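Local coordinates for short afifavidin (Afifella pfennigii, PDB 6HDT), which forms a strong non-covalent complex with biotin and 2-iminobiotin, as a dimeric member of the avidin family whose wider biological role is still obscure, at residues Gly28-Leu33 against Val46-Gly51; Gln55-Pro60 against Trp76-Ala81. One frame throughout, in Å; residues are numbered along the deposited sequence. Where two conformers were deposited one is given.

Interaction 1 of 2, residues Gly28-Leu33 against Val46-Gly51. With BTN (biotin), chain E.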
loop_
_atom_site.group_PDB
_atom_site.type_symbol
_atom_site.label_atom_id
_atom_site.label_comp_id
_atom_site.label_asym_id
_atom_site.label_seq_id
_atom_site.Cartn_x
_atom_site.Cartn_y
_atom_site.Cartn_z
ATOM N N GLY A 28 -5.125 19.608 2.738
ATOM C CA GLY A 28 -4.122 20.048 3.714
ATOM C C GLY A 28 -3.504 18.964 4.591
ATOM O O GLY A 28 -2.766 19.281 5.535
ATOM N N SER A 29 -3.794 17.696 4.300
ATOM C CA SER A 29 -3.051 16.609 4.954
ATOM C C SER A 29 -1.609 16.704 4.445
ATOM O O SER A 29 -1.351 17.177 3.317
ATOM C CB SER A 29 -3.674 15.231 4.726
ATOM O OG SER A 29 -5.007 15.222 5.233
ATOM N N THR A 30 -0.684 16.352 5.325
ATOM C CA THR A 30 0.728 16.391 4.993
ATOM C C THR A 30 1.346 15.017 5.191
ATOM O O THR A 30 0.893 14.159 6.025
ATOM C CB THR A 30 1.501 17.437 5.835
ATOM O OG1 THR A 30 1.251 17.240 7.226
ATOM C CG2 THR A 30 1.076 18.859 5.459
ATOM N N MET A 31 2.410 14.798 4.447
ATOM C CA MET A 31 3.207 13.628 4.682
ATOM C C MET A 31 4.634 13.905 4.319
ATOM O O MET A 31 4.923 14.772 3.476
ATOM C CB MET A 31 2.643 12.444 3.900
ATOM C CG MET A 31 2.762 12.566 2.396
ATOM S SD MET A 31 2.285 11.066 1.512
ATOM C CE MET A 31 2.599 11.705 -0.135
ATOM N N THR A 32 5.513 13.120 4.917
ATOM C CA THR A 32 6.890 13.090 4.500
ATOM C C THR A 32 7.221 11.688 4.000
ATOM O O THR A 32 6.847 10.686 4.606
ATOM C CB THR A 32 7.845 13.545 5.631
ATOM O OG1 THR A 32 7.592 14.910 5.974
ATOM C CG2 THR A 32 9.297 13.380 5.220
ATOM N N LEU A 33 7.929 11.633 2.879
ATOM C CA LEU A 33 8.350 10.388 2.260
ATOM C C LEU A 33 9.848 10.255 2.335
ATOM O O LEU A 33 10.605 11.185 2.009
ATOM C CB LEU A 33 7.922 10.316 0.783
ATOM C CG LEU A 33 6.417 10.327 0.513
ATOM C CD1 LEU A 33 6.170 10.295 -0.977
ATOM C CD2 LEU A 33 5.734 9.158 1.197
ATOM N N VAL A 46 0.054 12.976 8.188
ATOM C CA VAL A 46 -0.766 13.767 9.097
ATOM C C VAL A 46 -2.057 14.112 8.412
ATOM O O VAL A 46 -2.090 14.891 7.453
ATOM C CB VAL A 46 -0.069 15.019 9.638
ATOM C CG1 VAL A 46 -1.019 15.792 10.565
ATOM C CG2 VAL A 46 1.193 14.628 10.389
ATOM N N ASN A 47 -3.130 13.509 8.912
ATOM C CA ASN A 47 -4.456 13.718 8.361
ATOM C C ASN A 47 -5.057 15.028 8.868
ATOM O O ASN A 47 -5.117 15.264 10.076
ATOM C CB ASN A 47 -5.354 12.519 8.674
ATOM C CG ASN A 47 -6.803 12.776 8.362
ATOM O OD1 ASN A 47 -7.124 13.336 7.325
ATOM N ND2 ASN A 47 -7.701 12.351 9.264
ATOM N N ASN A 48 -5.455 15.883 7.930
ATOM C CA ASN A 48 -6.092 17.121 8.310
ATOM C C ASN A 48 -7.479 17.253 7.580
ATOM O O ASN A 48 -8.154 18.271 7.682
ATOM C CB ASN A 48 -5.059 18.290 8.144
ATOM C CG ASN A 48 -3.724 18.062 8.948
ATOM O OD1 ASN A 48 -3.734 17.705 10.135
ATOM N ND2 ASN A 48 -2.572 18.287 8.291
ATOM N N ALA A 49 -7.919 16.173 6.912
ATOM C CA ALA A 49 -9.164 16.198 6.161
ATOM C C ALA A 49 -10.405 16.178 7.058
ATOM O O ALA A 49 -10.501 15.368 7.991
ATOM C CB ALA A 49 -9.231 15.050 5.184
ATOM N N PRO A 50 -11.361 17.070 6.774
ATOM C CA PRO A 50 -12.599 17.090 7.570
ATOM C C PRO A 50 -13.468 15.836 7.369
ATOM O O PRO A 50 -13.438 15.231 6.307
ATOM C CB PRO A 50 -13.325 18.359 7.096
ATOM C CG PRO A 50 -12.548 18.890 5.914
ATOM C CD PRO A 50 -11.358 18.036 5.653
ATOM N N GLY A 51 -14.233 15.451 8.382
ATOM C CA GLY A 51 -15.152 14.297 8.262
ATOM C C GLY A 51 -14.502 12.941 8.445
ATOM O O GLY A 51 -15.129 11.907 8.207
HETATM C C11 BTN E . -10.261 7.361 9.719
HETATM O O11 BTN E . -10.675 6.186 9.711
HETATM O O12 BTN E . -11.044 8.340 9.696
HETATM C C10 BTN E . -8.757 7.569 9.741
HETATM C C9 BTN E . -8.318 8.820 8.982
HETATM C C8 BTN E . -8.491 8.676 7.468
HETATM C C7 BTN E . -8.155 9.942 6.684
HETATM C C2 BTN E . -8.346 9.685 5.193
HETATM S S1 BTN E . -7.075 8.700 4.420
HETATM C C6 BTN E . -7.617 9.167 2.802
HETATM C C5 BTN E . -8.017 10.627 2.920
HETATM N N1 BTN E . -6.923 11.521 2.666
HETATM C C3 BTN E . -6.523 12.257 3.702
HETATM O O3 BTN E . -5.613 13.103 3.655
HETATM N N2 BTN E . -7.287 11.916 4.772
HETATM C C4 BTN E . -8.329 10.979 4.381
#

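Interaction 2 of 2, residues Gln55-Pro60 against Trp76-Ala81. With BTN (biotin), chain E.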
loop_
_atom_site.group_PDB
_atom_site.type_symbol
_atom_site.label_atom_id
_atom_site.label_comp_id
_atom_site.label_asym_id
_atom_site.label_seq_id
_atom_site.Cartn_x
_atom_site.Cartn_y
_atom_site.Cartn_z
ATOM N N GLN A 55 -7.094 13.018 13.359
ATOM C CA GLN A 55 -6.586 14.266 12.795
ATOM C C GLN A 55 -5.412 14.841 13.585
ATOM O O GLN A 55 -5.357 14.758 14.813
ATOM C CB GLN A 55 -7.687 15.319 12.745
ATOM C CG GLN A 55 -8.671 15.129 11.619
ATOM C CD GLN A 55 -10.065 15.477 12.049
ATOM O OE1 GLN A 55 -10.413 15.371 13.224
ATOM N NE2 GLN A 55 -10.879 15.883 11.099
ATOM N N GLY A 56 -4.473 15.425 12.855
ATOM C CA GLY A 56 -3.463 16.275 13.443
ATOM C C GLY A 56 -2.239 15.682 14.124
ATOM O O GLY A 56 -1.478 16.439 14.716
ATOM N N THR A 57 -2.034 14.367 14.056
ATOM C CA THR A 57 -0.811 13.755 14.598
ATOM C C THR A 57 -0.221 12.772 13.600
ATOM O O THR A 57 -0.951 12.212 12.789
ATOM C CB THR A 57 -1.089 13.015 15.935
ATOM O OG1 THR A 57 -1.900 11.866 15.696
ATOM C CG2 THR A 57 -1.795 13.933 16.909
ATOM N N PRO A 58 1.109 12.568 13.621
ATOM C CA PRO A 58 1.695 11.648 12.626
ATOM C C PRO A 58 1.363 10.182 12.866
ATOM O O PRO A 58 1.360 9.716 14.027
ATOM C CB PRO A 58 3.196 11.859 12.782
ATOM C CG PRO A 58 3.337 13.161 13.469
ATOM C CD PRO A 58 2.155 13.265 14.385
ATOM N N TYR A 59 1.041 9.512 11.761
ATOM C CA TYR A 59 0.886 8.059 11.677
ATOM C C TYR A 59 1.967 7.463 10.781
ATOM O O TYR A 59 2.370 8.064 9.758
ATOM C CB TYR A 59 -0.507 7.700 11.182
ATOM C CG TYR A 59 -1.556 8.014 12.207
ATOM C CD1 TYR A 59 -2.077 9.294 12.347
ATOM C CD2 TYR A 59 -2.002 7.025 13.083
ATOM C CE1 TYR A 59 -3.025 9.592 13.339
ATOM C CE2 TYR A 59 -2.957 7.315 14.046
ATOM C CZ TYR A 59 -3.453 8.596 14.179
ATOM O OH TYR A 59 -4.405 8.863 15.147
ATOM N N PRO A 60 2.481 6.290 11.162
ATOM C CA PRO A 60 3.495 5.631 10.333
ATOM C C PRO A 60 2.971 5.320 8.936
ATOM O O PRO A 60 1.790 5.020 8.749
ATOM C CB PRO A 60 3.828 4.349 11.109
ATOM C CG PRO A 60 3.305 4.580 12.494
ATOM C CD PRO A 60 2.137 5.496 12.358
ATOM N N TRP A 76 -4.360 3.407 10.986
ATOM C CA TRP A 76 -4.733 4.558 11.821
ATOM C C TRP A 76 -4.718 4.206 13.308
ATOM O O TRP A 76 -5.752 4.217 13.964
ATOM C CB TRP A 76 -6.061 5.159 11.350
ATOM C CG TRP A 76 -5.934 5.649 9.932
ATOM C CD1 TRP A 76 -6.381 5.042 8.816
ATOM C CD2 TRP A 76 -5.246 6.834 9.503
ATOM N NE1 TRP A 76 -6.006 5.781 7.664
ATOM C CE2 TRP A 76 -5.342 6.895 8.086
ATOM C CE3 TRP A 76 -4.624 7.888 10.184
ATOM C CZ2 TRP A 76 -4.782 7.933 7.353
ATOM C CZ3 TRP A 76 -4.053 8.904 9.440
ATOM C CH2 TRP A 76 -4.172 8.929 8.052
ATOM N N ASP A 77 -3.517 3.910 13.820
ATOM C CA ASP A 77 -3.279 3.770 15.239
ATOM C C ASP A 77 -1.915 4.371 15.583
ATOM O O ASP A 77 -0.933 4.176 14.871
ATOM C CB ASP A 77 -3.343 2.313 15.652
ATOM C CG ASP A 77 -3.111 2.130 17.138
ATOM O OD1 ASP A 77 -3.997 2.531 17.940
ATOM O OD2 ASP A 77 -2.038 1.603 17.505
ATOM N N ASN A 78 -1.903 5.208 16.603
ATOM C CA ASN A 78 -0.685 5.724 17.200
ATOM C C ASN A 78 -0.922 5.910 18.706
ATOM O O ASN A 78 -1.955 5.470 19.212
ATOM C CB ASN A 78 -0.159 6.989 16.454
ATOM C CG ASN A 78 -1.040 8.210 16.600
ATOM O OD1 ASN A 78 -1.991 8.248 17.404
ATOM N ND2 ASN A 78 -0.702 9.261 15.824
ATOM N N ALA A 79 0.019 6.532 19.417
ATOM C CA ALA A 79 -0.126 6.708 20.876
ATOM C C ALA A 79 -1.305 7.629 21.306
ATOM O O ALA A 79 -1.790 7.567 22.450
ATOM C CB ALA A 79 1.181 7.212 21.457
ATOM N N THR A 80 -1.776 8.441 20.370
ATOM C CA THR A 80 -2.750 9.497 20.587
ATOM C C THR A 80 -4.185 9.035 20.308
ATOM O O THR A 80 -5.074 9.236 21.142
ATOM C CB THR A 80 -2.406 10.697 19.672
ATOM O OG1 THR A 80 -1.156 11.236 20.109
ATOM C CG2 THR A 80 -3.448 11.773 19.755
ATOM N N ALA A 81 -4.397 8.426 19.147
ATOM C CA ALA A 81 -5.730 8.010 18.705
ATOM C C ALA A 81 -5.740 6.847 17.728
ATOM O O ALA A 81 -4.836 6.655 16.931
ATOM C CB ALA A 81 -6.473 9.183 18.085
HETATM C C11 BTN E . -10.261 7.361 9.719
HETATM O O11 BTN E . -10.675 6.186 9.711
HETATM O O12 BTN E . -11.044 8.340 9.696
HETATM C C10 BTN E . -8.757 7.569 9.741
HETATM C C9 BTN E . -8.318 8.820 8.982
HETATM C C8 BTN E . -8.491 8.676 7.468
HETATM C C7 BTN E . -8.155 9.942 6.684
HETATM C C2 BTN E . -8.346 9.685 5.193
HETATM S S1 BTN E . -7.075 8.700 4.420
HETATM C C6 BTN E . -7.617 9.167 2.802
HETATM C C5 BTN E . -8.017 10.627 2.920
HETATM N N1 BTN E . -6.923 11.521 2.666
HETATM C C3 BTN E . -6.523 12.257 3.702
HETATM O O3 BTN E . -5.613 13.103 3.655
HETATM N N2 BTN E . -7.287 11.916 4.772
HETATM C C4 BTN E . -8.329 10.979 4.381
#

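Interaction 1 of 2, residues Gly28-Leu33 against Val46-Gly51
Val46 pairs with Thr30 as an antiparallel hydrogen-bonded pair: Val46 N gives a bond to Thr30 O (2.6 Å), and Val46 O takes one from Thr30 N. Their side chains lie side by side, Thr30 OG1 resting 3.5 Å from Val46 CB. Asn47 starts out pointing away from 28-33; with CG anti to the backbone N (chi1 169°), its OD1 accepts a hydrogen bond from biotin N2 at 2.9 Å. The same oxygen accepts one from Ala49 N, above its carbonyl plane, an Asx turn consistent with holding the amide in place for the ligand. Asn48 N meets Ser29 OG at 2.8 Å in an almost straight bond; in the conformer given, Asn48 ND2 also reaches Gly28 O at 2.9 Å, with that oxygen in the amide plane. Ser29 OG thus accepts from Asn48 N and donates to biotin O3 (2.7 Å), the ureido oxygen. Ala49 CB lies 3.7 Å from biotin N2. Asn25 and Tyr45 add further bonds to the ligand. The contact joins strand 30-35 to the end of strand 40-46 and the loop after it in the avidin barrel, strand 20-24 flanking 30-35 on its other edge.

Interaction 2 of 2, residues Gln55-Pro60 against Trp76-Ala81
The ring of Tyr59 is sandwiched between Trp76 and the amide of Asn78. Over one face comes the six-membered ring of Trp76, edge first, in a T-shaped (edge-to-face) pair with centroids 5.0 Å apart and planes at 61°; the closest atoms are Tyr59 CD1 and Trp76 CZ3, at 3.5 Å. Over the opposite face the Asn78 amide lies stacked, its plane only 11° from that of the ring and ND2 above the ring centre. Asn78 CG sits between the backbone N and the carbonyl carbon (chi1 68°), which sets the amide across the phenol. From there ND2 gives two bonds lying in the amide plane, to Thr57 OG1 (2.9 Å) and to Pro58 O (2.8 Å). The other end, OD1, turns back to its own loop and accepts hydrogen bonds from Thr80 N and Ala81 N, the former closing an Asx turn. Tyr59 OH donates to Ala81 O at 2.9 Å, while Asn78 N reaches that oxygen from the opposite face of its plane. The methyls Thr57 CG2 and Thr80 CG2 meet tip to tip at the margin. An alanine in place of Asn78 would probably leave Thr57 OG1 and Pro58 O without their shared donor, uncover one face of Tyr59 and free the 78-81 turn to move. Trp76 faces biotin with its indole, C10 lying 3.4 Å from Trp76 CG, while NE1 is hydrogen-bonded to Thr87 OG1. This is the aromatic lining characteristic of avidin pockets, here packing against the valeryl chain. The Asn78 amide thus ties 57-58 to the 78-81 turn while covering one face of Tyr59, and Tyr59, held by ring face and hydroxyl, backs the tryptophan from the second shell.

Interactions 1 and 2 follow one another along the chain, their centres about 11 Å apart, and both reach biotin. Interaction 1 supplies polar groups to the ureido head, whereas interaction 2 lines the aliphatic tail with an indole. The loop after strand 40-46 ties them together: Asn47 O probably accepts a hydrogen bond from Gly56 N at 2.9 Å, and, in the conformer given, Ala49 O probably accepts one from Gln55 NE2 at 3.2 Å. Asn47 and Trp76 side chains also touch. The loop carrying Asn47 and Ala49 runs on into 55-60, whose Tyr59 packs on Trp76. Both contacts reach the same barrel sheet, and Tyr45, Asn25, Gly53, Ser85 and Asp123 give further hydrogen bonds to biotin.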